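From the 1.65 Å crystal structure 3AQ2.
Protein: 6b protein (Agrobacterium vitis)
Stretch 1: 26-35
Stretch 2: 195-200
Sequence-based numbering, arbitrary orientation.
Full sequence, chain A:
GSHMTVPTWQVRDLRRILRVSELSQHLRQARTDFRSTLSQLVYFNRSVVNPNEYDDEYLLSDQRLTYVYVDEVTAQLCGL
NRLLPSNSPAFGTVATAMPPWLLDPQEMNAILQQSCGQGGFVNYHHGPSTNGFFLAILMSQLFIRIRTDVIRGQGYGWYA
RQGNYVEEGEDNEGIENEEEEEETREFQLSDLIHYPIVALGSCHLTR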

ATOM      1  N   HIS A  26      15.445   4.858   5.259  1.00 15.51           N
ATOM      2  CA  HIS A  26      15.092   5.189   3.865  1.00 15.79           C
ATOM      3  C   HIS A  26      13.592   5.411   3.686  1.00 14.60           C
ATOM      4  O   HIS A  26      13.175   6.294   2.929  1.00 14.64           O
ATOM      5  CB  HIS A  26      15.574   4.107   2.891  1.00 16.14           C
ATOM      6  CG  HIS A  26      17.034   4.185   2.574  1.00 17.90           C
ATOM      7  ND1 HIS A  26      17.520   4.817   1.447  1.00 21.38           N
ATOM      8  CD2 HIS A  26      18.117   3.718   3.239  1.00 19.13           C
ATOM      9  CE1 HIS A  26      18.839   4.729   1.431  1.00 22.03           C
ATOM     10  NE2 HIS A  26      19.227   4.068   2.509  1.00 21.59           N
ATOM     11  N   LEU A  27      12.779   4.600   4.359  1.00 13.22           N
ATOM     12  CA  LEU A  27      11.320   4.756   4.287  1.00 13.11           C
ATOM     13  C   LEU A  27      10.890   6.087   4.901  1.00 14.13           C
ATOM     14  O   LEU A  27      10.037   6.776   4.347  1.00 13.95           O
ATOM     15  CB  LEU A  27      10.612   3.582   4.953  1.00 12.57           C
ATOM     16  CG  LEU A  27      10.656   2.270   4.172  1.00 11.12           C
ATOM     17  CD1 LEU A  27      10.190   1.102   5.062  1.00 11.47           C
ATOM     18  CD2 LEU A  27       9.757   2.360   2.934  1.00 10.80           C
ATOM     19  N   ARG A  28      11.497   6.440   6.033  1.00 15.07           N
ATOM     20  CA  ARG A  28      11.205   7.715   6.703  1.00 17.05           C
ATOM     21  C   ARG A  28      11.476   8.887   5.765  1.00 16.78           C
ATOM     22  O   ARG A  28      10.634   9.784   5.628  1.00 17.24           O
ATOM     23  CB  ARG A  28      12.036   7.853   7.988  1.00 17.46           C
ATOM     24  CG  ARG A  28      11.708   9.095   8.805  1.00 20.75           C
ATOM     25  CD  ARG A  28      12.451   9.089  10.140  1.00 22.68           C
ATOM     26  NE  ARG A  28      12.108  10.267  10.941  1.00 31.00           N
ATOM     27  CZ  ARG A  28      12.574  10.522  12.165  1.00 34.45           C
ATOM     28  NH1 ARG A  28      13.414   9.682  12.765  1.00 36.30           N
ATOM     29  NH2 ARG A  28      12.195  11.632  12.795  1.00 37.04           N
ATOM     30  N   GLN A  29      12.631   8.854   5.108  1.00 17.11           N
ATOM     31  CA  GLN A  29      13.048   9.923   4.204  1.00 18.15           C
ATOM     32  C   GLN A  29      12.169   9.966   2.958  1.00 17.20           C
ATOM     33  O   GLN A  29      11.864  11.050   2.455  1.00 17.72           O
ATOM     34  CB  GLN A  29      14.512   9.769   3.792  1.00 18.75           C
ATOM     35  CG  GLN A  29      15.096  11.023   3.127  1.00 21.36           C
ATOM     36  CD  GLN A  29      15.016  12.251   4.025  1.00 24.73           C
ATOM     37  OE1 GLN A  29      15.388  12.195   5.196  1.00 24.89           O
ATOM     38  NE2 GLN A  29      14.526  13.369   3.478  1.00 26.12           N
ATOM     39  N   ALA A  30      11.784   8.793   2.453  1.00 15.86           N
ATOM     40  CA  ALA A  30      10.937   8.734   1.256  1.00 15.60           C
ATOM     41  C   ALA A  30       9.597   9.404   1.531  1.00 15.66           C
ATOM     42  O   ALA A  30       9.086  10.169   0.703  1.00 16.36           O
ATOM     43  CB  ALA A  30      10.736   7.291   0.810  1.00 14.61           C
ATOM     44  N   ARG A  31       9.039   9.124   2.704  1.00 15.55           N
ATOM     45  CA  ARG A  31       7.760   9.697   3.103  1.00 16.36           C
ATOM     46  C   ARG A  31       7.861  11.217   3.194  1.00 16.93           C
ATOM     47  O   ARG A  31       7.003  11.942   2.672  1.00 16.66           O
ATOM     48  CB  ARG A  31       7.316   9.128   4.453  1.00 16.32           C
ATOM     49  CG  ARG A  31       5.878   9.443   4.768  1.00 19.86           C
ATOM     50  CD  ARG A  31       5.607   9.563   6.241  1.00 24.62           C
ATOM     51  NE  ARG A  31       4.612  10.611   6.456  1.00 30.49           N
ATOM     52  CZ  ARG A  31       4.897  11.885   6.713  1.00 33.29           C
ATOM     53  NH1 ARG A  31       6.156  12.289   6.815  1.00 34.72           N
ATOM     54  NH2 ARG A  31       3.913  12.762   6.873  1.00 34.78           N
ATOM     55  N   THR A  32       8.913  11.694   3.850  1.00 17.49           N
ATOM     56  CA  THR A  32       9.134  13.135   3.989  1.00 18.98           C
ATOM     57  C   THR A  32       9.290  13.812   2.621  1.00 18.99           C
ATOM     58  O   THR A  32       8.711  14.885   2.397  1.00 19.08           O
ATOM     59  CB  THR A  32      10.355  13.447   4.883  1.00 19.81           C
ATOM     60  OG1 THR A  32      10.146  12.872   6.180  1.00 21.38           O
ATOM     61  CG2 THR A  32      10.550  14.958   5.028  1.00 22.79           C
ATOM     62  N   ASP A  33      10.061  13.189   1.724  1.00 18.29           N
ATOM     63  CA  ASP A  33      10.327  13.755   0.383  1.00 19.48           C
ATOM     64  C   ASP A  33       9.064  13.801  -0.469  1.00 18.84           C
ATOM     65  O   ASP A  33       8.863  14.734  -1.258  1.00 18.70           O
ATOM     66  CB  ASP A  33      11.389  12.950  -0.366  1.00 19.62           C
ATOM     67  CG  ASP A  33      12.789  13.113   0.219  1.00 21.32           C
ATOM     68  OD1 ASP A  33      13.010  13.981   1.100  1.00 22.46           O
ATOM     69  OD2 ASP A  33      13.679  12.363  -0.222  1.00 23.66           O
ATOM     70  N   PHE A  34       8.234  12.771  -0.324  1.00 17.99           N
ATOM     71  CA  PHE A  34       6.938  12.690  -0.997  1.00 17.71           C
ATOM     72  C   PHE A  34       6.021  13.841  -0.548  1.00 18.82           C
ATOM     73  O   PHE A  34       5.495  14.589  -1.376  1.00 19.47           O
ATOM     74  CB  PHE A  34       6.313  11.327  -0.677  1.00 16.97           C
ATOM     75  CG  PHE A  34       5.068  11.015  -1.451  1.00 14.62           C
ATOM     76  CD1 PHE A  34       5.140  10.276  -2.626  1.00 13.65           C
ATOM     77  CD2 PHE A  34       3.820  11.408  -0.988  1.00 15.62           C
ATOM     78  CE1 PHE A  34       3.991   9.945  -3.332  1.00 13.88           C
ATOM     79  CE2 PHE A  34       2.655  11.094  -1.694  1.00 14.62           C
ATOM     80  CZ  PHE A  34       2.743  10.357  -2.880  1.00 15.45           C
ATOM     81  N   ARG A  35       5.859  13.989   0.769  1.00 19.75           N
ATOM     82  CA  ARG A  35       5.045  15.052   1.356  1.00 21.01           C
ATOM     83  C   ARG A  35       5.566  16.436   0.972  1.00 22.15           C
ATOM     84  O   ARG A  35       4.777  17.327   0.634  1.00 22.78           O
ATOM     85  CB  ARG A  35       4.970  14.904   2.890  1.00 21.26           C
ATOM     86  CG  ARG A  35       4.519  16.177   3.643  1.00 24.37           C
ATOM     87  CD  ARG A  35       3.003  16.407   3.592  1.00 28.36           C
ATOM     88  NE  ARG A  35       2.625  17.823   3.535  1.00 34.00           N
ATOM     89  CZ  ARG A  35       2.638  18.671   4.564  1.00 37.05           C
ATOM     90  NH1 ARG A  35       3.021  18.274   5.775  1.00 39.02           N
ATOM     91  NH2 ARG A  35       2.269  19.933   4.379  1.00 38.27           N
ATOM     92  N   TYR A 195      -2.164   4.503  -8.971  1.00 12.62           N
ATOM     93  CA  TYR A 195      -2.053   4.929  -7.573  1.00 12.40           C
ATOM     94  C   TYR A 195      -0.594   5.239  -7.225  1.00 12.66           C
ATOM     95  O   TYR A 195       0.294   4.474  -7.601  1.00 12.59           O
ATOM     96  CB  TYR A 195      -2.579   3.816  -6.656  1.00 11.54           C
ATOM     97  CG  TYR A 195      -2.852   4.254  -5.234  1.00 11.13           C
ATOM     98  CD1 TYR A 195      -4.143   4.622  -4.840  1.00 10.93           C
ATOM     99  CD2 TYR A 195      -1.822   4.298  -4.285  1.00 11.80           C
ATOM    100  CE1 TYR A 195      -4.404   5.033  -3.532  1.00 11.19           C
ATOM    101  CE2 TYR A 195      -2.067   4.710  -2.975  1.00 11.69           C
ATOM    102  CZ  TYR A 195      -3.364   5.071  -2.610  1.00 11.12           C
ATOM    103  OH  TYR A 195      -3.612   5.474  -1.317  1.00 11.68           O
ATOM    104  N   PRO A 196      -0.340   6.359  -6.515  1.00 12.31           N
ATOM    105  CA  PRO A 196       1.058   6.710  -6.244  1.00 12.35           C
ATOM    106  C   PRO A 196       1.701   5.754  -5.254  1.00 11.60           C
ATOM    107  O   PRO A 196       1.105   5.425  -4.228  1.00 11.59           O
ATOM    108  CB  PRO A 196       0.965   8.111  -5.618  1.00 12.47           C
ATOM    109  CG  PRO A 196      -0.423   8.611  -5.979  1.00 13.52           C
ATOM    110  CD  PRO A 196      -1.257   7.370  -5.958  1.00 12.82           C
ATOM    111  N   ILE A 197       2.909   5.316  -5.582  1.00 11.38           N
ATOM    112  CA  ILE A 197       3.683   4.445  -4.710  1.00 10.36           C
ATOM    113  C   ILE A 197       4.850   5.253  -4.161  1.00 10.95           C
ATOM    114  O   ILE A 197       5.585   5.870  -4.929  1.00 11.58           O
ATOM    115  CB  ILE A 197       4.196   3.196  -5.489  1.00 10.29           C
ATOM    116  CG1 ILE A 197       3.031   2.454  -6.183  1.00 10.25           C
ATOM    117  CG2 ILE A 197       4.988   2.259  -4.550  1.00  9.69           C
ATOM    118  CD1 ILE A 197       1.898   1.990  -5.243  1.00 10.09           C
ATOM    119  N   VAL A 198       5.006   5.274  -2.837  1.00 10.42           N
ATOM    120  CA  VAL A 198       6.114   6.004  -2.229  1.00 10.34           C
ATOM    121  C   VAL A 198       7.427   5.242  -2.442  1.00 10.25           C
ATOM    122  O   VAL A 198       8.421   5.807  -2.918  1.00 11.05           O
ATOM    123  CB  VAL A 198       5.878   6.265  -0.732  1.00 10.19           C
ATOM    124  CG1 VAL A 198       7.092   6.987  -0.117  1.00 10.78           C
ATOM    125  CG2 VAL A 198       4.595   7.077  -0.542  1.00 11.73           C
ATOM    126  N   ALA A 199       7.408   3.961  -2.099  1.00  9.89           N
ATOM    127  CA  ALA A 199       8.599   3.123  -2.187  1.00 10.26           C
ATOM    128  C   ALA A 199       8.212   1.665  -2.397  1.00 10.16           C
ATOM    129  O   ALA A 199       7.068   1.273  -2.144  1.00  9.89           O
ATOM    130  CB  ALA A 199       9.438   3.264  -0.915  1.00 10.96           C
ATOM    131  N   LEU A 200       9.171   0.863  -2.853  1.00 10.63           N
ATOM    132  CA  LEU A 200       9.002  -0.595  -2.867  1.00 10.34           C
ATOM    133  C   LEU A 200      10.240  -1.231  -2.241  1.00 10.22           C
ATOM    134  O   LEU A 200      11.312  -0.620  -2.199  1.00 11.11           O
ATOM    135  CB  LEU A 200       8.759  -1.138  -4.284  1.00 11.32           C
ATOM    136  CG  LEU A 200       9.904  -1.112  -5.311  1.00 12.17           C
ATOM    137  CD1 LEU A 200       9.768  -2.268  -6.300  1.00 15.35           C
ATOM    138  CD2 LEU A 200       9.958   0.227  -6.074  1.00 12.51           C
TER

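A helix can pack against a segment running from loop into strand through apolar side chains, when the residues on its inner face recur at about the spacing of its turns. The contact between residues 26-35 and 195-200 of the 6b protein illustrates the principle, bringing together residues at least 162 positions apart in the sequence.

At its centre lies Val198. Val198 CA and Ala30 CA, 6.5 Å apart, are the closest pair of CA atoms across the contact. The small methyl side chain of Ala30, pointing toward the other stretch, accommodates this proximity. Val198 points sideways. Val198 CG1 lies 3.8 Å from CB of Ala30 and 4.0 Å from the backbone N of Arg31, and also approaches Phe34 CB at 4.4 Å, whereas Val198 CG2 reaches CD1 of Phe34 at 3.9 Å. This last encounter is more than simple proximity: Val198 CG2 sits 4.0 Å from the centroid of the Phe34 ring and only 16° off the ring normal, the arrangement of a CH-pi interaction over the face. The same ring is used again at its edge, where CZ of Phe34 lies 4.0 Å from CB of Pro196. One aromatic side chain, with chi1 in the t well, thus serves two neighbours in two different ways.

Toward the other end of the contact, Leu27 points sideways from the helix, but its m,t rotamer brings the end of the side chain nearer, so that Leu27 CD2 lies 4.0 Å from CB of Ala199. Leu27, Ala30 and Phe34 are spaced three and four residues apart, which places them along one side of the helix. On the facing segment, Pro196 and Ala199 point toward the helix, while Ile197 and Leu200 point away. Together the two stretches bury 274 Å², and no hydrogen bond crosses between them.

The backbone polar groups of the helix are instead engaged along its own axis. Phe34 N donates to Ala30 O at 2.9 Å, and Arg31 N donates to Leu27 O at 3.0 Å; the amide beside the Val198 methyl is therefore already satisfied. At the polar margin, the side chain of Arg31 begins sideways but its end leads away, and its guanidinium group is hydrogen-bonded elsewhere in the structure. Farther out, beyond reach of the second stretch, Gln29 NE2 donates to Asp33 OD1 at 2.9 Å, a bond spanning one helical turn. Apolar packing thus joins the two segments, while polar groups pair within the helix or elsewhere.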